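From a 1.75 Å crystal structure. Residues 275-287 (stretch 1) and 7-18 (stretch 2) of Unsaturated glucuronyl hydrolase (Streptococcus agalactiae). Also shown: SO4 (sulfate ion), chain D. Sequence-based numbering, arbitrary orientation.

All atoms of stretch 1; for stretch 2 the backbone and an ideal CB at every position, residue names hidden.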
ATOM      1  N   THR A 275      -3.177 -12.593   6.585  1.00 13.46           N
ATOM      2  CA  THR A 275      -2.416 -13.135   5.466  1.00 13.41           C
ATOM      3  C   THR A 275      -2.910 -14.530   5.091  1.00 13.92           C
ATOM      4  O   THR A 275      -3.057 -14.837   3.904  1.00 13.90           O
ATOM      5  CB  THR A 275      -0.901 -13.123   5.774  1.00 13.16           C
ATOM      6  OG1 THR A 275      -0.519 -11.783   6.110  1.00 12.41           O
ATOM      7  CG2 THR A 275      -0.090 -13.585   4.577  1.00 13.18           C
ATOM      8  N   ASN A 276      -3.193 -15.360   6.091  1.00 13.97           N
ATOM      9  CA  ASN A 276      -3.677 -16.713   5.811  1.00 14.63           C
ATOM     10  C   ASN A 276      -5.037 -16.651   5.130  1.00 14.84           C
ATOM     11  O   ASN A 276      -5.307 -17.420   4.221  1.00 15.35           O
ATOM     12  CB  ASN A 276      -3.740 -17.562   7.078  1.00 14.74           C
ATOM     13  CG  ASN A 276      -2.364 -17.832   7.667  1.00 15.49           C
ATOM     14  OD1 ASN A 276      -1.354 -17.345   7.151  1.00 14.87           O
ATOM     15  ND2 ASN A 276      -2.318 -18.607   8.752  1.00 14.21           N
ATOM     16  N   TYR A 277      -5.865 -15.707   5.563  1.00 15.11           N
ATOM     17  CA  TYR A 277      -7.173 -15.469   4.951  1.00 15.72           C
ATOM     18  C   TYR A 277      -7.013 -15.154   3.461  1.00 15.75           C
ATOM     19  O   TYR A 277      -7.709 -15.720   2.611  1.00 15.80           O
ATOM     20  CB  TYR A 277      -7.866 -14.325   5.681  1.00 16.08           C
ATOM     21  CG  TYR A 277      -9.253 -14.008   5.180  1.00 16.84           C
ATOM     22  CD1 TYR A 277     -10.379 -14.548   5.807  1.00 17.68           C
ATOM     23  CD2 TYR A 277      -9.442 -13.153   4.093  1.00 17.02           C
ATOM     24  CE1 TYR A 277     -11.667 -14.249   5.348  1.00 18.38           C
ATOM     25  CE2 TYR A 277     -10.721 -12.849   3.629  1.00 18.38           C
ATOM     26  CZ  TYR A 277     -11.823 -13.404   4.256  1.00 18.34           C
ATOM     27  OH  TYR A 277     -13.088 -13.101   3.798  1.00 18.76           O
ATOM     28  N   PHE A 278      -6.072 -14.259   3.160  1.00 15.54           N
ATOM     29  CA  PHE A 278      -5.778 -13.831   1.799  1.00 15.41           C
ATOM     30  C   PHE A 278      -5.251 -15.010   0.988  1.00 15.43           C
ATOM     31  O   PHE A 278      -5.783 -15.317  -0.080  1.00 15.44           O
ATOM     32  CB  PHE A 278      -4.766 -12.674   1.851  1.00 15.26           C
ATOM     33  CG  PHE A 278      -4.541 -11.968   0.534  1.00 15.22           C
ATOM     34  CD1 PHE A 278      -5.355 -10.904   0.147  1.00 14.97           C
ATOM     35  CD2 PHE A 278      -3.473 -12.325  -0.285  1.00 15.37           C
ATOM     36  CE1 PHE A 278      -5.132 -10.228  -1.062  1.00 15.41           C
ATOM     37  CE2 PHE A 278      -3.241 -11.652  -1.496  1.00 15.80           C
ATOM     38  CZ  PHE A 278      -4.073 -10.602  -1.879  1.00 15.09           C
ATOM     39  N   LEU A 279      -4.235 -15.699   1.518  1.00 15.21           N
ATOM     40  CA  LEU A 279      -3.615 -16.816   0.810  1.00 15.09           C
ATOM     41  C   LEU A 279      -4.635 -17.892   0.454  1.00 15.69           C
ATOM     42  O   LEU A 279      -4.608 -18.424  -0.654  1.00 15.74           O
ATOM     43  CB  LEU A 279      -2.475 -17.425   1.631  1.00 15.27           C
ATOM     44  CG  LEU A 279      -1.254 -16.526   1.873  1.00 14.64           C
ATOM     45  CD1 LEU A 279      -0.245 -17.257   2.762  1.00 15.27           C
ATOM     46  CD2 LEU A 279      -0.611 -16.063   0.562  1.00 13.99           C
ATOM     47  N   ASN A 280      -5.535 -18.185   1.394  1.00 16.13           N
ATOM     48  CA  ASN A 280      -6.542 -19.239   1.215  1.00 16.62           C
ATOM     49  C   ASN A 280      -7.574 -18.923   0.137  1.00 17.43           C
ATOM     50  O   ASN A 280      -8.268 -19.823  -0.354  1.00 17.71           O
ATOM     51  CB  ASN A 280      -7.239 -19.541   2.542  1.00 16.55           C
ATOM     52  CG  ASN A 280      -6.367 -20.350   3.482  1.00 15.84           C
ATOM     53  OD1 ASN A 280      -5.381 -20.949   3.064  1.00 18.04           O
ATOM     54  ND2 ASN A 280      -6.734 -20.378   4.754  1.00 16.11           N
ATOM     55  N   ARG A 281      -7.662 -17.648  -0.231  1.00 17.72           N
ATOM     56  CA  ARG A 281      -8.638 -17.209  -1.222  1.00 18.64           C
ATOM     57  C   ARG A 281      -8.020 -16.801  -2.560  1.00 19.10           C
ATOM     58  O   ARG A 281      -8.705 -16.268  -3.436  1.00 19.70           O
ATOM     59  CB  ARG A 281      -9.529 -16.120  -0.631  1.00 18.51           C
ATOM     60  CG  ARG A 281     -10.495 -16.680   0.404  1.00 18.75           C
ATOM     61  CD  ARG A 281     -10.999 -15.635   1.379  1.00 19.43           C
ATOM     62  NE  ARG A 281     -11.836 -16.245   2.420  1.00 19.36           N
ATOM     63  CZ  ARG A 281     -11.373 -16.929   3.469  1.00 20.17           C
ATOM     64  NH1 ARG A 281     -10.065 -17.103   3.646  1.00 18.79           N
ATOM     65  NH2 ARG A 281     -12.224 -17.435   4.356  1.00 19.77           N
ATOM     66  N   LEU A 282      -6.725 -17.082  -2.715  1.00 19.11           N
ATOM     67  CA  LEU A 282      -6.028 -16.904  -3.990  1.00 19.85           C
ATOM     68  C   LEU A 282      -6.391 -18.017  -4.973  1.00 20.37           C
ATOM     69  O   LEU A 282      -6.545 -19.171  -4.567  1.00 20.55           O
ATOM     70  CB  LEU A 282      -4.507 -16.887  -3.789  1.00 19.55           C
ATOM     71  CG  LEU A 282      -3.899 -15.700  -3.034  1.00 19.82           C
ATOM     72  CD1 LEU A 282      -2.398 -15.891  -2.914  1.00 20.38           C
ATOM     73  CD2 LEU A 282      -4.216 -14.368  -3.708  1.00 19.47           C
ATOM     74  N   PRO A 283      -6.518 -17.678  -6.271  1.00 21.07           N
ATOM     75  CA  PRO A 283      -6.791 -18.686  -7.301  1.00 21.62           C
ATOM     76  C   PRO A 283      -5.538 -19.452  -7.721  1.00 22.23           C
ATOM     77  O   PRO A 283      -4.476 -19.284  -7.115  1.00 22.41           O
ATOM     78  CB  PRO A 283      -7.299 -17.840  -8.469  1.00 21.67           C
ATOM     79  CG  PRO A 283      -6.518 -16.580  -8.344  1.00 21.27           C
ATOM     80  CD  PRO A 283      -6.427 -16.324  -6.852  1.00 21.03           C
ATOM     81  N   GLU A 284      -5.663 -20.276  -8.764  1.00 22.82           N
ATOM     82  CA  GLU A 284      -4.580 -21.150  -9.219  1.00 23.38           C
ATOM     83  C   GLU A 284      -3.241 -20.439  -9.457  1.00 22.78           C
ATOM     84  O   GLU A 284      -2.193 -20.957  -9.065  1.00 22.87           O
ATOM     85  CB  GLU A 284      -5.010 -21.927 -10.474  1.00 23.88           C
ATOM     86  CG  GLU A 284      -4.268 -23.245 -10.702  1.00 27.30           C
ATOM     87  CD  GLU A 284      -2.866 -23.067 -11.267  1.00 31.48           C
ATOM     88  OE1 GLU A 284      -2.638 -22.107 -12.040  1.00 33.61           O
ATOM     89  OE2 GLU A 284      -1.986 -23.897 -10.938  1.00 34.20           O
ATOM     90  N   ASP A 285      -3.268 -19.269 -10.099  1.00 22.18           N
ATOM     91  CA  ASP A 285      -2.035 -18.530 -10.390  1.00 21.63           C
ATOM     92  C   ASP A 285      -1.579 -17.618  -9.236  1.00 21.02           C
ATOM     93  O   ASP A 285      -0.642 -16.838  -9.391  1.00 21.16           O
ATOM     94  CB  ASP A 285      -2.128 -17.768 -11.730  1.00 21.66           C
ATOM     95  CG  ASP A 285      -3.018 -16.524 -11.666  1.00 22.11           C
ATOM     96  OD1 ASP A 285      -3.583 -16.209 -10.597  1.00 22.32           O
ATOM     97  OD2 ASP A 285      -3.143 -15.848 -12.713  1.00 21.71           O
ATOM     98  N   LYS A 286      -2.256 -17.730  -8.094  1.00 20.76           N
ATOM     99  CA  LYS A 286      -1.912 -17.007  -6.854  1.00 20.06           C
ATOM    100  C   LYS A 286      -2.010 -15.477  -6.956  1.00 19.57           C
ATOM    101  O   LYS A 286      -1.375 -14.752  -6.183  1.00 19.13           O
ATOM    102  CB  LYS A 286      -0.530 -17.433  -6.318  1.00 20.59           C
ATOM    103  CG  LYS A 286      -0.252 -18.944  -6.336  1.00 21.18           C
ATOM    104  CD  LYS A 286      -1.286 -19.755  -5.560  1.00 23.31           C
ATOM    105  CE  LYS A 286      -0.857 -21.220  -5.423  1.00 23.37           C
ATOM    106  NZ  LYS A 286      -0.797 -21.942  -6.736  1.00 26.13           N
ATOM    107  N   VAL A 287      -2.813 -14.991  -7.903  1.00 18.72           N
ATOM    108  CA  VAL A 287      -3.045 -13.556  -8.051  1.00 18.14           C
ATOM    109  C   VAL A 287      -4.509 -13.249  -7.752  1.00 17.99           C
ATOM    110  O   VAL A 287      -5.406 -13.701  -8.459  1.00 17.58           O
ATOM    111  CB  VAL A 287      -2.613 -13.023  -9.450  1.00 18.36           C
ATOM    112  CG1 VAL A 287      -3.044 -11.575  -9.638  1.00 18.04           C
ATOM    113  CG2 VAL A 287      -1.104 -13.152  -9.620  1.00 18.74           C
ATOM    114  N   UNK A   7      -9.766 -15.230  14.161  1.00 19.05           N
ATOM    115  CA  UNK A   7      -9.566 -16.587  13.697  1.00 19.83           C
ATOM    116  C   UNK A   7      -8.338 -16.619  12.807  1.00 19.80           C
ATOM    117  O   UNK A   7      -8.216 -15.829  11.866  1.00 20.18           O
ATOM    118  CB  UNK A   7     -10.799 -17.107  12.955  1.00 19.83           C
ATOM    119  N   UNK A   8      -7.416 -17.515  13.136  1.00 19.38           N
ATOM    120  CA  UNK A   8      -6.244 -17.737  12.308  1.00 19.13           C
ATOM    121  C   UNK A   8      -6.444 -19.037  11.542  1.00 19.47           C
ATOM    122  O   UNK A   8      -6.273 -20.132  12.088  1.00 19.41           O
ATOM    123  CB  UNK A   8      -4.967 -17.779  13.149  1.00 19.13           C
ATOM    124  N   UNK A   9      -6.834 -18.908  10.276  1.00 19.69           N
ATOM    125  CA  UNK A   9      -6.978 -20.054   9.386  1.00 19.96           C
ATOM    126  C   UNK A   9      -5.623 -20.691   9.146  1.00 20.14           C
ATOM    127  O   UNK A   9      -4.627 -19.990   8.981  1.00 19.96           O
ATOM    128  CB  UNK A   9      -7.619 -19.640   8.060  1.00 19.96           C
ATOM    129  N   UNK A  10      -5.569 -22.018   9.115  1.00 20.37           N
ATOM    130  CA  UNK A  10      -4.347 -22.660   8.647  1.00 20.98           C
ATOM    131  C   UNK A  10      -4.195 -22.357   7.151  1.00 20.91           C
ATOM    132  O   UNK A  10      -5.196 -22.184   6.438  1.00 20.67           O
ATOM    133  CB  UNK A  10      -4.376 -24.167   8.909  1.00 20.98           C
ATOM    134  N   UNK A  11      -2.954 -22.252   6.686  1.00 20.58           N
ATOM    135  CA  UNK A  11      -2.708 -22.112   5.254  1.00 20.81           C
ATOM    136  C   UNK A  11      -3.062 -23.438   4.598  1.00 21.45           C
ATOM    137  O   UNK A  11      -2.338 -24.433   4.715  1.00 21.10           O
ATOM    138  CB  UNK A  11      -1.259 -21.716   4.965  1.00 20.81           C
ATOM    139  N   UNK A  12      -4.209 -23.432   3.932  1.00 22.42           N
ATOM    140  CA  UNK A  12      -4.795 -24.651   3.401  1.00 23.95           C
ATOM    141  C   UNK A  12      -3.973 -25.133   2.208  1.00 24.25           C
ATOM    142  O   UNK A  12      -3.532 -24.332   1.384  1.00 24.79           O
ATOM    143  CB  UNK A  12      -6.254 -24.424   3.000  1.00 23.95           C
ATOM    144  N   UNK A  13      -3.708 -26.438   2.162  1.00 25.37           N
ATOM    145  CA  UNK A  13      -2.914 -27.045   1.090  1.00 25.91           C
ATOM    146  C   UNK A  13      -1.593 -26.287   0.797  1.00 26.00           C
ATOM    147  O   UNK A  13      -1.384 -25.821  -0.320  1.00 25.97           O
ATOM    148  CB  UNK A  13      -3.758 -27.110  -0.184  1.00 25.91           C
ATOM    149  N   UNK A  14      -0.692 -26.172   1.802  1.00 26.02           N
ATOM    150  CA  UNK A  14       0.519 -25.334   1.681  1.00 26.06           C
ATOM    151  C   UNK A  14       1.526 -25.732   0.595  1.00 26.18           C
ATOM    152  O   UNK A  14       2.380 -24.920   0.227  1.00 25.99           O
ATOM    153  CB  UNK A  14       1.250 -25.338   3.025  1.00 26.06           C
ATOM    154  N   UNK A  15       1.438 -26.963   0.087  1.00 26.34           N
ATOM    155  CA  UNK A  15       2.308 -27.397  -1.010  1.00 26.71           C
ATOM    156  C   UNK A  15       2.123 -26.545  -2.271  1.00 25.97           C
ATOM    157  O   UNK A  15       3.037 -26.432  -3.084  1.00 26.09           O
ATOM    158  CB  UNK A  15       2.038 -28.867  -1.338  1.00 26.71           C
ATOM    159  N   UNK A  16       0.943 -25.939  -2.409  1.00 25.69           N
ATOM    160  CA  UNK A  16       0.648 -25.018  -3.514  1.00 25.23           C
ATOM    161  C   UNK A  16       1.657 -23.867  -3.572  1.00 24.70           C
ATOM    162  O   UNK A  16       1.901 -23.300  -4.636  1.00 24.42           O
ATOM    163  CB  UNK A  16      -0.769 -24.460  -3.371  1.00 25.23           C
ATOM    164  N   UNK A  17       2.247 -23.549  -2.418  1.00 24.24           N
ATOM    165  CA  UNK A  17       3.301 -22.537  -2.321  1.00 23.70           C
ATOM    166  C   UNK A  17       4.687 -23.178  -2.196  1.00 23.97           C
ATOM    167  O   UNK A  17       5.618 -22.811  -2.913  1.00 23.50           O
ATOM    168  CB  UNK A  17       3.041 -21.619  -1.125  1.00 23.70           C
ATOM    169  N   UNK A  18       4.809 -24.146  -1.289  1.00 24.54           N
ATOM    170  CA  UNK A  18       6.100 -24.764  -0.967  1.00 25.26           C
ATOM    171  C   UNK A  18       6.777 -25.495  -2.136  1.00 26.01           C
ATOM    172  O   UNK A  18       8.003 -25.568  -2.190  1.00 26.08           O
ATOM    173  CB  UNK A  18       5.904 -25.752   0.184  1.00 25.26           C
TER
HETATM  174  S   SO4 D 403      -3.770 -24.329  -6.370  1.00 50.86           S
HETATM  175  O1  SO4 D 403      -3.773 -25.212  -5.206  1.00 51.07           O
HETATM  176  O2  SO4 D 403      -3.450 -22.963  -5.969  1.00 51.37           O
HETATM  177  O3  SO4 D 403      -2.769 -24.787  -7.331  1.00 51.29           O
HETATM  178  O4  SO4 D 403      -5.095 -24.335  -6.984  1.00 51.37           O

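Position 7 has nothing of stretch 1 near its CB, so stretch 1 sets no rule there; the residue is Lys-7. Position 8 points sideways, its CB 5.2 Å from Asn-276 ND2, and many small or branched side chains would do. It is Val-8, whose CG1 lies 3.8 Å from Asn-276 ND2.

At position 9 the CB points toward the helix, 3.5 Å from Asn-280 ND2, and the guanidinium of Arg-281 lies beyond. Two kinds of donor, one charged, ask for an acceptor with reach: Glu above all, with Gln or Asp as lesser candidates. It is Glu-9. Its OE1 accepts from Asn-280 ND2 and from Arg-281 NH1, each at 2.9 Å, and OE2 accepts from Arg-281 NH2 at 3.0 Å, making a two-pronged salt bridge. The backbone joins in: Asn-276 ND2 donates to Glu-9 O at 2.7 Å.

At position 10 the CB turns away, and what counts is the carbonyl, whose O lies 2.9 Å from Asn-280 ND2 and accepts its hydrogen bond; almost any residue could supply it. It is Ser-10.

Position 11 points sideways, with Leu-279 CD1 5.1 Å from its CB. A medium-sized aliphatic such as Ile, Leu or Val fits. Ile-11 sends its end closer, CD1 reaching 4.0 Å from Leu-279 CD1.

Position 12 faces Asn-280, but the bond needs only backbone: its N donates to Asn-280 OD1 at 2.9 Å. Proline is thus excluded from this bond, while polar side chains are plausible. It is Glu-12, its carboxylate hydrogen-bonded elsewhere in the structure.

Position 13 has positive phi and psi (48/60), which favours Gly, Asn or Asp; it is Asn-13. Positions 14 and 15 find no partner in stretch 1, and a phi of -62° lets 14 be proline; they are Pro-14 and Lys-15.

Position 16 points toward stretch 1, its CB 3.8 Å from Lys-286 CE. The nearby lysine might suggest an acid, but the carbonyls of Leu-279 and Leu-282 favour a long donor, best of all a guanidinium. Arg-16 donates through NH1 to Leu-279 O and through NH2 to Leu-282 O, both at 2.8 Å. A sulfate, probably a crystallisation ion, is shared: its O2 accepts from Arg-16 NE (2.8 Å) and Lys-286 NZ (2.9 Å), offsetting two like charges.

Position 17 also points toward stretch 1, but from a distance, across a gap lined by Leu-279, Leu-282 and the Lys-286 aliphatic chain. A large apolar group, aromatic or Met, could fill it. Phe-17 does: its CZ is 4.0 Å from Leu-279 CB, and its CE1 3.7 Å from Lys-286 CD. Position 18 is out of reach of stretch 1, which sets no rule there; it is Leu-18.

Stretch 2, residues 7-18: KVESIENPKRFL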
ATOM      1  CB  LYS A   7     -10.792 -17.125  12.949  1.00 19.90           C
ATOM      2  CG  LYS A   7     -10.612 -18.555  12.417  1.00 20.20           C
ATOM      3  CD  LYS A   7     -11.940 -19.220  12.041  1.00 21.46           C
ATOM      4  CE  LYS A   7     -12.699 -18.396  11.009  1.00 23.86           C
ATOM      5  NZ  LYS A   7     -14.040 -18.958  10.708  1.00 26.45           N
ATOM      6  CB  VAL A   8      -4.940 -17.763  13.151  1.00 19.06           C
ATOM      7  CG1 VAL A   8      -3.718 -17.972  12.262  1.00 19.13           C
ATOM      8  CG2 VAL A   8      -4.796 -16.474  13.946  1.00 18.39           C
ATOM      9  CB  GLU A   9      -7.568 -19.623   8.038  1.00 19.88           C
ATOM     10  CG  GLU A   9      -8.967 -19.021   8.136  1.00 19.96           C
ATOM     11  CD  GLU A   9      -9.557 -18.589   6.796  1.00 20.33           C
ATOM     12  OE1 GLU A   9      -8.861 -18.641   5.758  1.00 19.49           O
ATOM     13  OE2 GLU A   9     -10.748 -18.200   6.794  1.00 21.81           O
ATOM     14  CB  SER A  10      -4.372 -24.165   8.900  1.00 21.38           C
ATOM     15  OG  SER A  10      -5.351 -24.782   8.093  1.00 23.44           O
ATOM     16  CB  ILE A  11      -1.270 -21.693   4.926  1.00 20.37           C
ATOM     17  CG1 ILE A  11      -0.952 -20.356   5.603  1.00 19.51           C
ATOM     18  CG2 ILE A  11      -1.080 -21.622   3.404  1.00 20.15           C
ATOM     19  CD1 ILE A  11       0.537 -19.980   5.596  1.00 18.97           C
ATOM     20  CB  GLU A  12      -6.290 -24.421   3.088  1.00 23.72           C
ATOM     21  CG  GLU A  12      -7.125 -24.112   4.370  1.00 24.10           C
ATOM     22  CD  GLU A  12      -8.557 -23.608   4.112  1.00 24.63           C
ATOM     23  OE1 GLU A  12      -9.294 -23.397   5.113  1.00 21.76           O
ATOM     24  OE2 GLU A  12      -8.942 -23.417   2.930  1.00 25.47           O
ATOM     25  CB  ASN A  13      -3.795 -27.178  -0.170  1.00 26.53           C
ATOM     26  CG  ASN A  13      -3.093 -27.868  -1.328  1.00 27.23           C
ATOM     27  OD1 ASN A  13      -2.238 -28.738  -1.142  1.00 29.86           O
ATOM     28  ND2 ASN A  13      -3.462 -27.477  -2.543  1.00 28.51           N
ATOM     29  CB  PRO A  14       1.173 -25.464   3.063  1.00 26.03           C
ATOM     30  CG  PRO A  14       0.664 -26.755   3.596  1.00 26.10           C
ATOM     31  CD  PRO A  14      -0.751 -26.834   3.118  1.00 25.87           C
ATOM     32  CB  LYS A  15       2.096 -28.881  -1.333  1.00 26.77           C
ATOM     33  CG  LYS A  15       2.532 -29.833  -0.224  1.00 28.13           C
ATOM     34  CD  LYS A  15       2.201 -31.285  -0.585  1.00 28.40           C
ATOM     35  CE  LYS A  15       2.336 -32.213   0.619  1.00 31.44           C
ATOM     36  NZ  LYS A  15       3.761 -32.460   0.987  1.00 32.57           N
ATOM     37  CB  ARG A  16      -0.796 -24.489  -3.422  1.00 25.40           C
ATOM     38  CG  ARG A  16      -1.077 -23.484  -2.303  1.00 25.34           C
ATOM     39  CD  ARG A  16      -2.577 -23.299  -2.047  1.00 25.54           C
ATOM     40  NE  ARG A  16      -3.243 -22.656  -3.180  1.00 27.59           N
ATOM     41  CZ  ARG A  16      -3.917 -21.508  -3.125  1.00 28.39           C
ATOM     42  NH1 ARG A  16      -4.067 -20.859  -1.977  1.00 28.30           N
ATOM     43  NH2 ARG A  16      -4.462 -21.017  -4.233  1.00 28.00           N
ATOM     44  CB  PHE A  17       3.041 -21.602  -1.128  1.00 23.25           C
ATOM     45  CG  PHE A  17       1.684 -20.937  -1.148  1.00 22.20           C
ATOM     46  CD1 PHE A  17       1.351 -20.026  -2.151  1.00 21.76           C
ATOM     47  CD2 PHE A  17       0.752 -21.197  -0.149  1.00 21.14           C
ATOM     48  CE1 PHE A  17       0.109 -19.402  -2.165  1.00 21.09           C
ATOM     49  CE2 PHE A  17      -0.498 -20.575  -0.152  1.00 21.89           C
ATOM     50  CZ  PHE A  17      -0.822 -19.677  -1.165  1.00 21.35           C
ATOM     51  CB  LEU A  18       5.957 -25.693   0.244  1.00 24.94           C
ATOM     52  CG  LEU A  18       5.716 -25.049   1.615  1.00 24.03           C
ATOM     53  CD1 LEU A  18       5.296 -26.096   2.624  1.00 22.86           C
ATOM     54  CD2 LEU A  18       6.946 -24.293   2.115  1.00 22.99           C
TER
HETATM   55  O   HOH W   1      -3.817 -21.751   0.664  1.00 32.20           O
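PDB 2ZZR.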